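Local coordinates for protein Lpg2148(MvcA) (Legionella pneumophila subsp. pneumophila str. Philadelphia 1, PDB 6K11) that probably acts as a deamidase-related deubiquitinase through which Legionella pneumophila regulates the activity of the host ubiquitin-conjugating enzyme UBE2N, at residues E157-F162 with L169-P174; T180-A185 with I211-D216; E283-L288 with L325-K330; G230-T235 with D299-F304; D104-V109 with I122-D127. All coordinates share one frame; numbering follows the deposited sequence.

In the fold
The five contacts fall into two groups. Contacts 1 and 2 lie in the MvcA insertion domain, their centres about 30 and 36 Å from that of the chain, and touch: a partly buried edge hairpin held by backbone hydrogen bonds and waters, and a small buried meeting of two helices. Contacts 3, 4 and 5, all buried and centred about 10 to 17 Å out, each set a helix against one of three adjacent strands of the antiparallel sheet. Contact 3 is aliphatic, with a valine methyl against a backbone carbonyl; contact 5 sets a leucine between an isoleucine and a ring edge; contact 4 turns on a hydroxyl pair. Salt bridges join the helices to one another: Lys284 to Glu303 and Lys107 to Glu283.

Contact 1. Residues E157-F162 with L169-P174; sequences ENKLYF and LFNLGP
Tyr161 and Phe162 pair with Asn171 and Phe170 in an antiparallel hairpin at one edge of the mixed sheet of the insertion domain. Phe162 and Phe170 form the hydrogen-bonded pair, with Phe162 N to Phe170 O at 2.9 Å and Phe170 N to Phe162 O at 2.8 Å. Past the pairing, the bond from Leu172 N to Leu160 O (2.9 Å) continues the ladder.

Each face of the hairpin has its own chemistry. On that of Tyr161, Leu169 CD1 lies over the phenol ring, 3.7 Å from its centroid, a CH-pi contact. Leu169 reaches it because its CG stands anti to the backbone N (chi1 -179°). On the buried side, Phe162 and Phe170 point the same way, side by side, and both meet Phe225 edge-to-face. Leu172 CD1 packs against Leu160 CG at 3.9 Å, while its CD2 turns to Phe162 CB; helix 206-220 covers this side.

Water 1 links Asn158 O with Pro174 O, and water 2 accepts from Leu160 N. Asn171 OD1 takes Gly173 N at 2.9 Å in the plane of its amide. The whole is a beta hairpin whose second strand runs out into an Asx turn.

Contact 2. Residues T180-A185 with I211-D216; sequences TQLFNA and ISEIVD
Leu182 faces Ile214 and Glu213 where helix 176-185 meets helix 206-220 in the insertion domain. The apolar part is a single touch: Leu182 CD1 lies 4.0 Å from Ile214 CG1, the two side chains overlapping alongside and running in opposing senses. Ala210, one turn earlier on the second helix, adds to the surface that Leu182 meets, and Ile214 also packs on Ile186 and Leu160.

The contact with a polar group is of a different kind. Leu182 CD2 comes within 3.8 Å of Glu213 OE2, and the two side chains cross at about a right angle. The straight chain of Glu213 carries its carboxylate past the leucine methyl to Lys178, where OE1 forms a salt bridge with Lys178 NZ, an ammonium group that Gln181 OE1 also binds. The chemistry thus implies a thin hydrophobic seam between the helices, with the carboxylate charge probably balanced by lysine at its margin.

Contact 3. Residues E283-L288 with L325-K330; sequences EKLAVL and LRVKFK
Val327 CG2 sits 3.6 Å from Leu285 O, so that the flat group touched in this contact is the backbone carbonyl of Leu285 and the rest of the meeting is aliphatic. The other branch of the valine, CG1, is turned to Leu285 CD1 at a looser 4.3 Å. One isopropyl group therefore straddles the backbone and the side chain of the same leucine.

A turn further on, Leu288 and Leu325 meet at their methyl ends, CD1 to CD1 at 3.9 Å, and Leu325 CD1 is nearly as close to Leu288 CG. The aliphatic layer carries on beyond the two segments: Leu285 also rests on Phe124, and Val327 on Ile126, both from the adjoining strand 120-129. Arg326 and Lys328 project from the opposite side of their strand, where each makes a salt bridge with Asp127. A helix laid by its leucines over the apolar face of an antiparallel sheet, with charged residues on the reverse face, is the helix-on-sheet layer of an alpha+beta fold.

Contact 4. Residues G230-T235 with D299-F304; sequences GSHSFT and DIYAEF
Tyr301 reaches from helix 294-305 to Ser231 on strand 228-238, and the close part of the contact is gathered at its hydroxyl. Ser231 OG donates to Tyr301 OH at 3.0 Å. The same OH lies 3.6 Å from His232 CB and is also hydrogen-bonded to the hydroxyl of Tyr255. With its ring swung out opposite its own amide nitrogen (chi1 -161°), the tyrosine bridges two elements whose nearest alpha carbons, His232 CA and Tyr301 CA, are 9.9 Å apart.

Elsewhere the segments are loosely related, and the side chains of Phe234 and Phe304 stay further off. Toward Gly230 the strand becomes exposed, and Ser231 is itself only partly covered. The strand forms a classic bulge opposite Ile126, consistent with Ser231 and His232 both pointing to the tyrosine.

His232 NE2 bonds Gln253 OE1 and its side chain packs on Cys71, a grouping consistent with the Cys-His-Gln site of papain-like deamidases. Strand 228-238 lies beside strands 120-129 and 250-252, with helix 294-305 and helix 71-83 packed against it.

Contact 5. Residues D104-V109 with I122-D127; sequences DNLKNV and IRFEID
Leu106 reaches Ile122 and Phe124 with the backbones well separated, the closest alpha carbons being Leu106 CA and Ile122 CA at 9.7 Å. This is a helix packed on an antiparallel beta-sheet: helix 104-111 lies against the N-terminal half of strand 120-129, which runs between strands 325-333 and 228-238.

A single leucine carries the contact from the helix side. The trans setting of its first torsion (chi1 177°) sends the two methyl groups down to the strand, one to each partner. CD1 goes to Ile122 CD1 at 4.3 Å, a loose touch, and CD2 to the aromatic ring of Phe124. Leucine and phenylalanine approach from opposite directions, and Phe124, with its CG beside the backbone N (chi1 -67°), raises its ring end to meet the methyl. That ring is also stacked with Phe234 on the next strand and packs on Leu285 of helix 278-288, whose Ile282 in turn touches Leu106. Leu99 and Phe329 also pack on the leucine.

The first turn of the helix is tied down by Asn105, whose OD1 accepts from Ser100 N and, weakly, from Leu106 N, and whose ND2 donates to Ala98 O. At the point of closest approach, Leu106 CD2 sits at the edge of the Phe124 ring, near its plane, 3.8 Å from both CZ and CE2.

Contact 1. Residues E157-F162 with L169-P174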
# COMPACT_ATOMS: atom_id res chain seq x y z
N GLU A 157 -19.18 -30.49 0.11
CA GLU A 157 -19.90 -31.62 0.68
C GLU A 157 -19.39 -31.97 2.08
O GLU A 157 -20.17 -32.36 2.95
CB GLU A 157 -19.78 -32.86 -0.22
CG GLU A 157 -20.43 -32.74 -1.57
CD GLU A 157 -19.41 -32.52 -2.67
OE1 GLU A 157 -18.46 -31.75 -2.43
OE2 GLU A 157 -19.55 -33.12 -3.75
N ASN A 158 -18.08 -31.84 2.31
CA ASN A 158 -17.49 -32.33 3.55
C ASN A 158 -16.59 -31.34 4.26
O ASN A 158 -15.91 -31.72 5.22
CB ASN A 158 -16.72 -33.63 3.29
CG ASN A 158 -15.81 -33.54 2.08
OD1 ASN A 158 -15.44 -32.46 1.63
ND2 ASN A 158 -15.45 -34.71 1.55
N LYS A 159 -16.56 -30.08 3.83
CA LYS A 159 -15.71 -29.08 4.47
C LYS A 159 -16.42 -27.73 4.39
O LYS A 159 -17.18 -27.47 3.45
CB LYS A 159 -14.33 -29.01 3.82
CG LYS A 159 -13.46 -30.27 3.96
CD LYS A 159 -12.51 -30.17 5.16
CE LYS A 159 -11.61 -31.41 5.31
NZ LYS A 159 -11.55 -32.18 4.05
N LEU A 160 -16.21 -26.90 5.41
CA LEU A 160 -16.64 -25.50 5.42
C LEU A 160 -15.38 -24.69 5.67
O LEU A 160 -14.78 -24.79 6.74
CB LEU A 160 -17.69 -25.24 6.51
CG LEU A 160 -18.19 -23.80 6.65
CD1 LEU A 160 -18.97 -23.37 5.39
CD2 LEU A 160 -19.07 -23.66 7.88
N TYR A 161 -14.97 -23.90 4.67
CA TYR A 161 -13.69 -23.20 4.67
C TYR A 161 -13.89 -21.69 4.58
O TYR A 161 -14.90 -21.21 4.03
CB TYR A 161 -12.82 -23.62 3.47
CG TYR A 161 -12.14 -24.96 3.54
CD1 TYR A 161 -11.29 -25.29 4.61
CD2 TYR A 161 -12.27 -25.88 2.50
CE1 TYR A 161 -10.64 -26.51 4.65
CE2 TYR A 161 -11.63 -27.09 2.53
CZ TYR A 161 -10.82 -27.40 3.60
OH TYR A 161 -10.18 -28.61 3.62
N PHE A 162 -12.91 -20.96 5.10
CA PHE A 162 -12.73 -19.55 4.79
C PHE A 162 -11.34 -19.42 4.21
O PHE A 162 -10.37 -19.92 4.80
CB PHE A 162 -12.91 -18.66 6.04
CG PHE A 162 -12.45 -17.24 5.85
CD1 PHE A 162 -12.91 -16.47 4.79
CD2 PHE A 162 -11.57 -16.66 6.76
CE1 PHE A 162 -12.49 -15.14 4.62
CE2 PHE A 162 -11.14 -15.34 6.61
CZ PHE A 162 -11.59 -14.58 5.53
N LEU A 169 -6.04 -20.99 4.28
CA LEU A 169 -7.24 -21.83 4.26
C LEU A 169 -7.61 -22.20 5.69
O LEU A 169 -6.86 -22.91 6.36
CB LEU A 169 -6.99 -23.07 3.40
CG LEU A 169 -8.10 -24.09 3.21
CD1 LEU A 169 -9.17 -23.53 2.30
CD2 LEU A 169 -7.52 -25.38 2.64
N PHE A 170 -8.76 -21.72 6.15
CA PHE A 170 -9.21 -21.96 7.52
C PHE A 170 -10.38 -22.92 7.48
O PHE A 170 -11.42 -22.61 6.89
CB PHE A 170 -9.62 -20.66 8.21
CG PHE A 170 -8.49 -19.69 8.45
CD1 PHE A 170 -8.15 -18.76 7.48
CD2 PHE A 170 -7.79 -19.69 9.65
CE1 PHE A 170 -7.12 -17.87 7.69
CE2 PHE A 170 -6.74 -18.80 9.87
CZ PHE A 170 -6.42 -17.87 8.88
N ASN A 171 -10.22 -24.08 8.12
CA ASN A 171 -11.34 -24.98 8.36
C ASN A 171 -12.19 -24.39 9.48
O ASN A 171 -11.68 -24.12 10.57
CB ASN A 171 -10.84 -26.39 8.71
CG ASN A 171 -11.97 -27.43 8.74
OD1 ASN A 171 -13.06 -27.16 9.25
ND2 ASN A 171 -11.70 -28.61 8.19
N LEU A 172 -13.47 -24.17 9.20
CA LEU A 172 -14.34 -23.48 10.14
C LEU A 172 -14.94 -24.41 11.20
O LEU A 172 -15.62 -23.92 12.11
CB LEU A 172 -15.45 -22.74 9.39
CG LEU A 172 -15.01 -21.54 8.56
CD1 LEU A 172 -16.23 -20.71 8.11
CD2 LEU A 172 -14.03 -20.67 9.37
N GLY A 173 -14.68 -25.72 11.15
CA GLY A 173 -15.01 -26.57 12.28
C GLY A 173 -15.92 -27.77 12.04
O GLY A 173 -15.64 -28.87 12.52
N PRO A 174 -17.05 -27.58 11.35
CA PRO A 174 -18.02 -28.68 11.21
C PRO A 174 -17.44 -29.92 10.53
O PRO A 174 -16.65 -29.82 9.60
CB PRO A 174 -19.14 -28.06 10.37
CG PRO A 174 -19.07 -26.61 10.67
CD PRO A 174 -17.59 -26.32 10.82
O HOH W 1 -15.40 -31.52 7.86
O HOH W 2 -15.35 -27.94 8.12

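Contact 2. Residues T180-A185 with I211-D216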
# COMPACT_ATOMS: atom_id res chain seq x y z
N THR A 180 -22.22 -31.93 4.84
CA THR A 180 -23.12 -32.56 3.88
C THR A 180 -24.55 -32.08 4.07
O THR A 180 -25.27 -31.80 3.10
CB THR A 180 -23.04 -34.09 4.01
OG1 THR A 180 -21.73 -34.54 3.65
CG2 THR A 180 -24.05 -34.76 3.08
N GLN A 181 -24.98 -31.95 5.32
CA GLN A 181 -26.33 -31.49 5.60
C GLN A 181 -26.54 -30.05 5.13
O GLN A 181 -27.51 -29.73 4.44
CB GLN A 181 -26.62 -31.64 7.09
CG GLN A 181 -28.01 -31.23 7.49
CD GLN A 181 -28.07 -29.77 7.84
OE1 GLN A 181 -27.23 -29.27 8.58
NE2 GLN A 181 -29.05 -29.06 7.29
N LEU A 182 -25.63 -29.14 5.53
CA LEU A 182 -25.74 -27.75 5.10
C LEU A 182 -25.65 -27.63 3.59
O LEU A 182 -26.35 -26.82 2.98
CB LEU A 182 -24.62 -26.92 5.74
CG LEU A 182 -24.65 -26.65 7.24
CD1 LEU A 182 -23.29 -26.09 7.72
CD2 LEU A 182 -25.77 -25.69 7.57
N PHE A 183 -24.79 -28.45 2.97
CA PHE A 183 -24.61 -28.41 1.52
C PHE A 183 -25.92 -28.70 0.80
O PHE A 183 -26.32 -27.96 -0.11
CB PHE A 183 -23.53 -29.42 1.12
CG PHE A 183 -23.22 -29.47 -0.35
CD1 PHE A 183 -23.92 -30.31 -1.20
CD2 PHE A 183 -22.19 -28.71 -0.89
CE1 PHE A 183 -23.62 -30.38 -2.54
CE2 PHE A 183 -21.88 -28.78 -2.23
CZ PHE A 183 -22.60 -29.62 -3.06
N ASN A 184 -26.62 -29.74 1.23
CA ASN A 184 -27.87 -30.13 0.59
C ASN A 184 -29.07 -29.29 1.06
O ASN A 184 -30.14 -29.41 0.47
CB ASN A 184 -28.12 -31.62 0.84
CG ASN A 184 -27.14 -32.49 0.08
OD1 ASN A 184 -26.37 -33.25 0.67
ND2 ASN A 184 -27.14 -32.37 -1.25
N ALA A 185 -28.91 -28.45 2.08
CA ALA A 185 -29.98 -27.55 2.49
C ALA A 185 -29.96 -26.23 1.73
O ALA A 185 -30.92 -25.45 1.84
CB ALA A 185 -29.88 -27.27 4.00
N ILE A 211 -27.81 -20.74 5.78
CA ILE A 211 -26.88 -19.64 5.60
C ILE A 211 -26.66 -18.93 6.93
O ILE A 211 -25.52 -18.64 7.33
CB ILE A 211 -27.38 -18.67 4.52
CG1 ILE A 211 -27.27 -19.32 3.14
CG2 ILE A 211 -26.61 -17.36 4.53
CD1 ILE A 211 -28.22 -18.71 2.12
N SER A 212 -27.75 -18.65 7.66
CA SER A 212 -27.61 -17.97 8.95
C SER A 212 -26.79 -18.80 9.94
O SER A 212 -26.07 -18.23 10.77
CB SER A 212 -28.99 -17.66 9.53
OG SER A 212 -28.83 -16.95 10.75
N GLU A 213 -26.88 -20.13 9.87
CA GLU A 213 -26.06 -20.96 10.75
C GLU A 213 -24.58 -20.86 10.38
O GLU A 213 -23.71 -20.80 11.26
CB GLU A 213 -26.53 -22.41 10.72
CG GLU A 213 -26.05 -23.18 11.95
CD GLU A 213 -26.30 -24.68 11.89
OE1 GLU A 213 -25.62 -25.41 12.65
OE2 GLU A 213 -27.16 -25.13 11.10
N ILE A 214 -24.27 -20.85 9.08
CA ILE A 214 -22.89 -20.66 8.63
C ILE A 214 -22.34 -19.31 9.10
O ILE A 214 -21.20 -19.22 9.57
CB ILE A 214 -22.80 -20.80 7.10
CG1 ILE A 214 -23.02 -22.26 6.71
CG2 ILE A 214 -21.44 -20.31 6.58
CD1 ILE A 214 -23.38 -22.49 5.26
N VAL A 215 -23.15 -18.25 8.99
CA VAL A 215 -22.72 -16.93 9.47
C VAL A 215 -22.43 -16.96 10.97
O VAL A 215 -21.44 -16.38 11.44
CB VAL A 215 -23.78 -15.86 9.12
CG1 VAL A 215 -23.51 -14.58 9.87
CG2 VAL A 215 -23.79 -15.59 7.61
N ASP A 216 -23.29 -17.63 11.74
CA ASP A 216 -23.07 -17.74 13.19
C ASP A 216 -21.76 -18.47 13.47
O ASP A 216 -20.96 -18.02 14.30
CB ASP A 216 -24.22 -18.49 13.86
CG ASP A 216 -25.52 -17.69 13.90
OD1 ASP A 216 -25.48 -16.45 13.81
OD2 ASP A 216 -26.59 -18.33 14.03

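Contact 3. Residues E283-L288 with L325-K330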
# COMPACT_ATOMS: atom_id res chain seq x y z
N GLU A 283 -5.42 15.23 14.09
CA GLU A 283 -6.83 15.19 14.47
C GLU A 283 -7.68 14.65 13.34
O GLU A 283 -8.58 13.83 13.56
CB GLU A 283 -7.30 16.58 14.89
CG GLU A 283 -6.76 16.99 16.26
CD GLU A 283 -6.93 18.47 16.52
OE1 GLU A 283 -7.81 19.09 15.87
OE2 GLU A 283 -6.19 19.01 17.37
N LYS A 284 -7.39 15.07 12.10
CA LYS A 284 -8.16 14.58 10.96
C LYS A 284 -7.89 13.10 10.69
O LYS A 284 -8.79 12.38 10.26
CB LYS A 284 -7.85 15.42 9.73
CG LYS A 284 -8.62 16.74 9.68
CD LYS A 284 -8.80 17.21 8.23
CE LYS A 284 -9.89 18.27 8.10
NZ LYS A 284 -9.83 18.95 6.77
N LEU A 285 -6.66 12.64 10.93
CA LEU A 285 -6.36 11.21 10.84
C LEU A 285 -7.20 10.42 11.83
O LEU A 285 -7.74 9.36 11.50
CB LEU A 285 -4.88 10.95 11.09
CG LEU A 285 -3.89 11.25 9.97
CD1 LEU A 285 -2.47 10.80 10.38
CD2 LEU A 285 -4.31 10.60 8.67
N ALA A 286 -7.30 10.92 13.07
CA ALA A 286 -8.14 10.24 14.05
C ALA A 286 -9.59 10.17 13.59
O ALA A 286 -10.25 9.14 13.78
CB ALA A 286 -8.02 10.95 15.41
N VAL A 287 -10.11 11.23 12.98
CA VAL A 287 -11.46 11.18 12.43
C VAL A 287 -11.55 10.14 11.33
O VAL A 287 -12.53 9.39 11.23
CB VAL A 287 -11.91 12.56 11.92
CG1 VAL A 287 -13.26 12.45 11.25
CG2 VAL A 287 -11.96 13.59 13.07
N LEU A 288 -10.52 10.09 10.47
CA LEU A 288 -10.49 9.11 9.39
C LEU A 288 -10.64 7.69 9.93
O LEU A 288 -11.28 6.84 9.30
CB LEU A 288 -9.20 9.25 8.59
CG LEU A 288 -9.09 8.43 7.30
CD1 LEU A 288 -10.08 8.94 6.25
CD2 LEU A 288 -7.65 8.49 6.78
N LEU A 325 -11.84 2.32 8.30
CA LEU A 325 -10.39 2.46 8.19
C LEU A 325 -9.80 2.62 9.58
O LEU A 325 -10.48 3.06 10.52
CB LEU A 325 -10.00 3.68 7.34
CG LEU A 325 -10.59 3.82 5.94
CD1 LEU A 325 -10.26 5.20 5.34
CD2 LEU A 325 -10.08 2.71 5.04
N ARG A 326 -8.53 2.26 9.71
CA ARG A 326 -7.78 2.49 10.93
C ARG A 326 -6.39 2.98 10.58
O ARG A 326 -5.85 2.64 9.52
CB ARG A 326 -7.69 1.22 11.80
CG ARG A 326 -6.90 0.11 11.18
CD ARG A 326 -6.65 -0.98 12.21
NE ARG A 326 -5.79 -2.03 11.66
CZ ARG A 326 -5.79 -3.28 12.09
NH1 ARG A 326 -6.58 -3.65 13.09
NH2 ARG A 326 -4.98 -4.16 11.53
N VAL A 327 -5.82 3.77 11.48
CA VAL A 327 -4.52 4.41 11.28
C VAL A 327 -3.56 3.87 12.33
O VAL A 327 -3.89 3.87 13.52
CB VAL A 327 -4.63 5.94 11.38
CG1 VAL A 327 -3.31 6.60 11.01
CG2 VAL A 327 -5.78 6.47 10.51
N LYS A 328 -2.39 3.44 11.89
CA LYS A 328 -1.32 3.01 12.79
C LYS A 328 -0.03 3.68 12.34
O LYS A 328 0.11 4.08 11.19
CB LYS A 328 -1.16 1.48 12.82
CG LYS A 328 -1.08 0.81 11.47
CD LYS A 328 -1.32 -0.72 11.53
CE LYS A 328 -0.85 -1.36 10.23
NZ LYS A 328 -1.35 -2.73 9.97
N PHE A 329 0.91 3.79 13.28
CA PHE A 329 2.11 4.58 13.06
C PHE A 329 3.27 4.00 13.85
O PHE A 329 3.09 3.27 14.83
CB PHE A 329 1.90 6.05 13.47
CG PHE A 329 1.80 6.23 14.96
CD1 PHE A 329 2.94 6.47 15.73
CD2 PHE A 329 0.57 6.12 15.60
CE1 PHE A 329 2.85 6.61 17.10
CE2 PHE A 329 0.48 6.27 16.98
CZ PHE A 329 1.62 6.51 17.73
N LYS A 330 4.46 4.35 13.41
CA LYS A 330 5.69 4.06 14.14
C LYS A 330 6.64 5.22 13.89
O LYS A 330 6.57 5.88 12.84
CB LYS A 330 6.29 2.73 13.70
CG LYS A 330 6.69 2.68 12.24
CD LYS A 330 7.55 1.46 11.99
CE LYS A 330 7.01 0.57 10.92
NZ LYS A 330 7.46 -0.85 11.07

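Contact 4. Residues G230-T235 with D299-F304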
# COMPACT_ATOMS: atom_id res chain seq x y z
N GLY A 230 -4.06 -3.59 3.87
CA GLY A 230 -3.40 -2.33 3.60
C GLY A 230 -4.12 -1.47 2.57
O GLY A 230 -4.45 -1.94 1.47
N SER A 231 -4.39 -0.22 2.92
CA SER A 231 -5.00 0.73 2.00
C SER A 231 -4.02 1.79 1.51
O SER A 231 -4.07 2.17 0.34
CB SER A 231 -6.20 1.42 2.68
OG SER A 231 -6.90 2.28 1.79
N HIS A 232 -3.11 2.24 2.36
CA HIS A 232 -2.23 3.34 1.99
C HIS A 232 -1.07 3.36 2.98
O HIS A 232 -1.18 2.86 4.10
CB HIS A 232 -2.99 4.68 1.96
CG HIS A 232 -2.20 5.83 1.41
ND1 HIS A 232 -1.36 5.70 0.32
CD2 HIS A 232 -2.14 7.14 1.78
CE1 HIS A 232 -0.79 6.87 0.06
NE2 HIS A 232 -1.26 7.76 0.92
N SER A 233 0.04 3.93 2.52
CA SER A 233 1.25 4.07 3.31
C SER A 233 1.81 5.45 3.02
O SER A 233 1.70 5.93 1.89
CB SER A 233 2.27 2.99 2.92
OG SER A 233 3.59 3.36 3.30
N PHE A 234 2.36 6.11 4.04
CA PHE A 234 3.02 7.39 3.82
C PHE A 234 3.92 7.67 5.01
O PHE A 234 3.88 6.97 6.03
CB PHE A 234 2.02 8.55 3.60
CG PHE A 234 1.11 8.86 4.77
CD1 PHE A 234 -0.05 8.11 4.99
CD2 PHE A 234 1.37 9.94 5.62
CE1 PHE A 234 -0.91 8.40 6.04
CE2 PHE A 234 0.51 10.25 6.67
CZ PHE A 234 -0.63 9.47 6.88
N THR A 235 4.74 8.70 4.86
CA THR A 235 5.63 9.11 5.93
C THR A 235 5.44 10.60 6.18
O THR A 235 4.93 11.35 5.33
CB THR A 235 7.11 8.79 5.59
OG1 THR A 235 7.44 9.35 4.30
CG2 THR A 235 7.34 7.29 5.56
N ASP A 299 -13.98 12.36 2.06
CA ASP A 299 -13.48 13.73 1.97
C ASP A 299 -12.10 13.87 2.60
O ASP A 299 -11.23 14.57 2.04
CB ASP A 299 -14.45 14.69 2.66
CG ASP A 299 -15.69 15.01 1.81
OD1 ASP A 299 -15.74 14.63 0.62
OD2 ASP A 299 -16.60 15.65 2.37
N ILE A 300 -11.88 13.26 3.77
CA ILE A 300 -10.58 13.39 4.43
C ILE A 300 -9.51 12.61 3.68
O ILE A 300 -8.38 13.09 3.50
CB ILE A 300 -10.68 12.93 5.89
CG1 ILE A 300 -11.65 13.81 6.67
CG2 ILE A 300 -9.28 12.95 6.55
CD1 ILE A 300 -11.69 13.46 8.15
N TYR A 301 -9.85 11.39 3.27
CA TYR A 301 -8.95 10.56 2.48
C TYR A 301 -8.51 11.29 1.21
O TYR A 301 -7.31 11.36 0.90
CB TYR A 301 -9.64 9.25 2.15
CG TYR A 301 -8.72 8.11 1.72
CD1 TYR A 301 -8.28 8.00 0.41
CD2 TYR A 301 -8.34 7.12 2.63
CE1 TYR A 301 -7.44 6.95 0.02
CE2 TYR A 301 -7.52 6.06 2.24
CZ TYR A 301 -7.08 5.98 0.93
OH TYR A 301 -6.26 4.94 0.55
N ALA A 302 -9.46 11.88 0.48
CA ALA A 302 -9.13 12.61 -0.74
C ALA A 302 -8.31 13.86 -0.43
O ALA A 302 -7.32 14.14 -1.12
CB ALA A 302 -10.42 12.97 -1.49
N GLU A 303 -8.70 14.62 0.59
CA GLU A 303 -7.95 15.83 0.96
C GLU A 303 -6.49 15.51 1.24
O GLU A 303 -5.59 16.24 0.79
CB GLU A 303 -8.59 16.51 2.17
CG GLU A 303 -7.87 17.79 2.65
CD GLU A 303 -8.48 18.40 3.93
OE1 GLU A 303 -9.42 17.79 4.52
OE2 GLU A 303 -8.03 19.49 4.35
N PHE A 304 -6.23 14.44 2.00
CA PHE A 304 -4.85 14.18 2.39
C PHE A 304 -4.05 13.42 1.33
O PHE A 304 -2.84 13.63 1.22
CB PHE A 304 -4.81 13.41 3.71
CG PHE A 304 -5.05 14.27 4.94
CD1 PHE A 304 -5.36 15.62 4.80
CD2 PHE A 304 -4.97 13.72 6.22
CE1 PHE A 304 -5.57 16.43 5.94
CE2 PHE A 304 -5.18 14.52 7.35
CZ PHE A 304 -5.47 15.87 7.21

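Contact 5. Residues D104-V109 with I122-D127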
# COMPACT_ATOMS: atom_id res chain seq x y z
N ASP A 104 -4.16 11.30 20.64
CA ASP A 104 -3.38 11.80 21.77
C ASP A 104 -2.05 11.09 21.90
O ASP A 104 -1.05 11.71 22.25
CB ASP A 104 -4.18 11.66 23.07
CG ASP A 104 -5.47 12.43 23.05
OD1 ASP A 104 -5.41 13.67 22.88
OD2 ASP A 104 -6.53 11.80 23.21
N ASN A 105 -2.02 9.78 21.65
CA ASN A 105 -0.78 9.04 21.90
C ASN A 105 0.34 9.52 21.00
O ASN A 105 1.49 9.64 21.44
CB ASN A 105 -1.01 7.53 21.77
CG ASN A 105 -1.63 7.12 20.45
OD1 ASN A 105 -2.17 7.95 19.71
ND2 ASN A 105 -1.56 5.83 20.15
N LEU A 106 0.03 9.85 19.74
CA LEU A 106 1.03 10.43 18.85
C LEU A 106 1.30 11.89 19.21
O LEU A 106 2.46 12.33 19.19
CB LEU A 106 0.58 10.30 17.39
CG LEU A 106 1.51 10.93 16.34
CD1 LEU A 106 2.94 10.40 16.48
CD2 LEU A 106 0.96 10.70 14.92
N LYS A 107 0.25 12.65 19.53
CA LYS A 107 0.46 14.05 19.90
C LYS A 107 1.37 14.16 21.11
O LYS A 107 2.30 14.98 21.12
CB LYS A 107 -0.89 14.72 20.17
CG LYS A 107 -1.72 14.97 18.90
CD LYS A 107 -2.51 16.27 18.98
CE LYS A 107 -3.99 16.03 18.84
NZ LYS A 107 -4.73 17.31 19.05
N ASN A 108 1.15 13.33 22.13
CA ASN A 108 1.95 13.45 23.35
C ASN A 108 3.39 13.01 23.14
O ASN A 108 4.29 13.53 23.80
CB ASN A 108 1.29 12.67 24.49
CG ASN A 108 -0.02 13.31 24.94
OD1 ASN A 108 -0.21 14.52 24.81
ND2 ASN A 108 -0.93 12.50 25.47
N VAL A 109 3.62 12.05 22.24
CA VAL A 109 5.00 11.69 21.88
C VAL A 109 5.73 12.90 21.30
O VAL A 109 6.89 13.16 21.63
CB VAL A 109 5.00 10.51 20.89
CG1 VAL A 109 6.39 10.32 20.30
CG2 VAL A 109 4.57 9.24 21.59
N ILE A 122 8.08 9.68 10.94
CA ILE A 122 6.91 8.88 11.28
C ILE A 122 6.46 8.15 10.02
O ILE A 122 6.35 8.76 8.95
CB ILE A 122 5.76 9.74 11.84
CG1 ILE A 122 6.29 10.74 12.87
CG2 ILE A 122 4.66 8.84 12.41
CD1 ILE A 122 5.27 11.82 13.19
N ARG A 123 6.24 6.86 10.14
CA ARG A 123 5.68 6.07 9.04
C ARG A 123 4.27 5.66 9.42
O ARG A 123 4.05 5.17 10.54
CB ARG A 123 6.54 4.84 8.73
CG ARG A 123 5.98 4.02 7.58
CD ARG A 123 6.95 2.95 7.05
NE ARG A 123 6.35 2.20 5.93
CZ ARG A 123 7.04 1.60 4.97
NH1 ARG A 123 8.37 1.68 4.94
NH2 ARG A 123 6.41 0.96 4.00
N PHE A 124 3.32 5.87 8.51
CA PHE A 124 1.92 5.56 8.75
C PHE A 124 1.45 4.45 7.82
O PHE A 124 1.90 4.35 6.68
CB PHE A 124 1.00 6.76 8.50
CG PHE A 124 1.18 7.88 9.46
CD1 PHE A 124 2.13 8.86 9.23
CD2 PHE A 124 0.38 7.98 10.59
CE1 PHE A 124 2.30 9.92 10.11
CE2 PHE A 124 0.54 9.03 11.48
CZ PHE A 124 1.50 10.00 11.24
N GLU A 125 0.51 3.66 8.32
CA GLU A 125 -0.18 2.66 7.51
C GLU A 125 -1.68 2.79 7.74
O GLU A 125 -2.13 2.88 8.89
CB GLU A 125 0.30 1.24 7.86
CG GLU A 125 -0.29 0.15 6.98
CD GLU A 125 0.41 0.03 5.63
OE1 GLU A 125 1.56 0.52 5.49
OE2 GLU A 125 -0.20 -0.57 4.71
N ILE A 126 -2.45 2.86 6.66
CA ILE A 126 -3.90 2.91 6.73
C ILE A 126 -4.42 1.57 6.26
O ILE A 126 -4.09 1.13 5.15
CB ILE A 126 -4.49 4.04 5.88
CG1 ILE A 126 -3.74 5.36 6.08
CG2 ILE A 126 -6.00 4.20 6.14
CD1 ILE A 126 -4.07 6.06 7.35
N ASP A 127 -5.23 0.92 7.09
CA ASP A 127 -5.87 -0.35 6.76
C ASP A 127 -7.36 -0.14 6.57
O ASP A 127 -7.97 0.72 7.22
CB ASP A 127 -5.67 -1.39 7.88
CG ASP A 127 -4.23 -1.78 8.06
OD1 ASP A 127 -3.48 -1.75 7.06
OD2 ASP A 127 -3.84 -2.12 9.20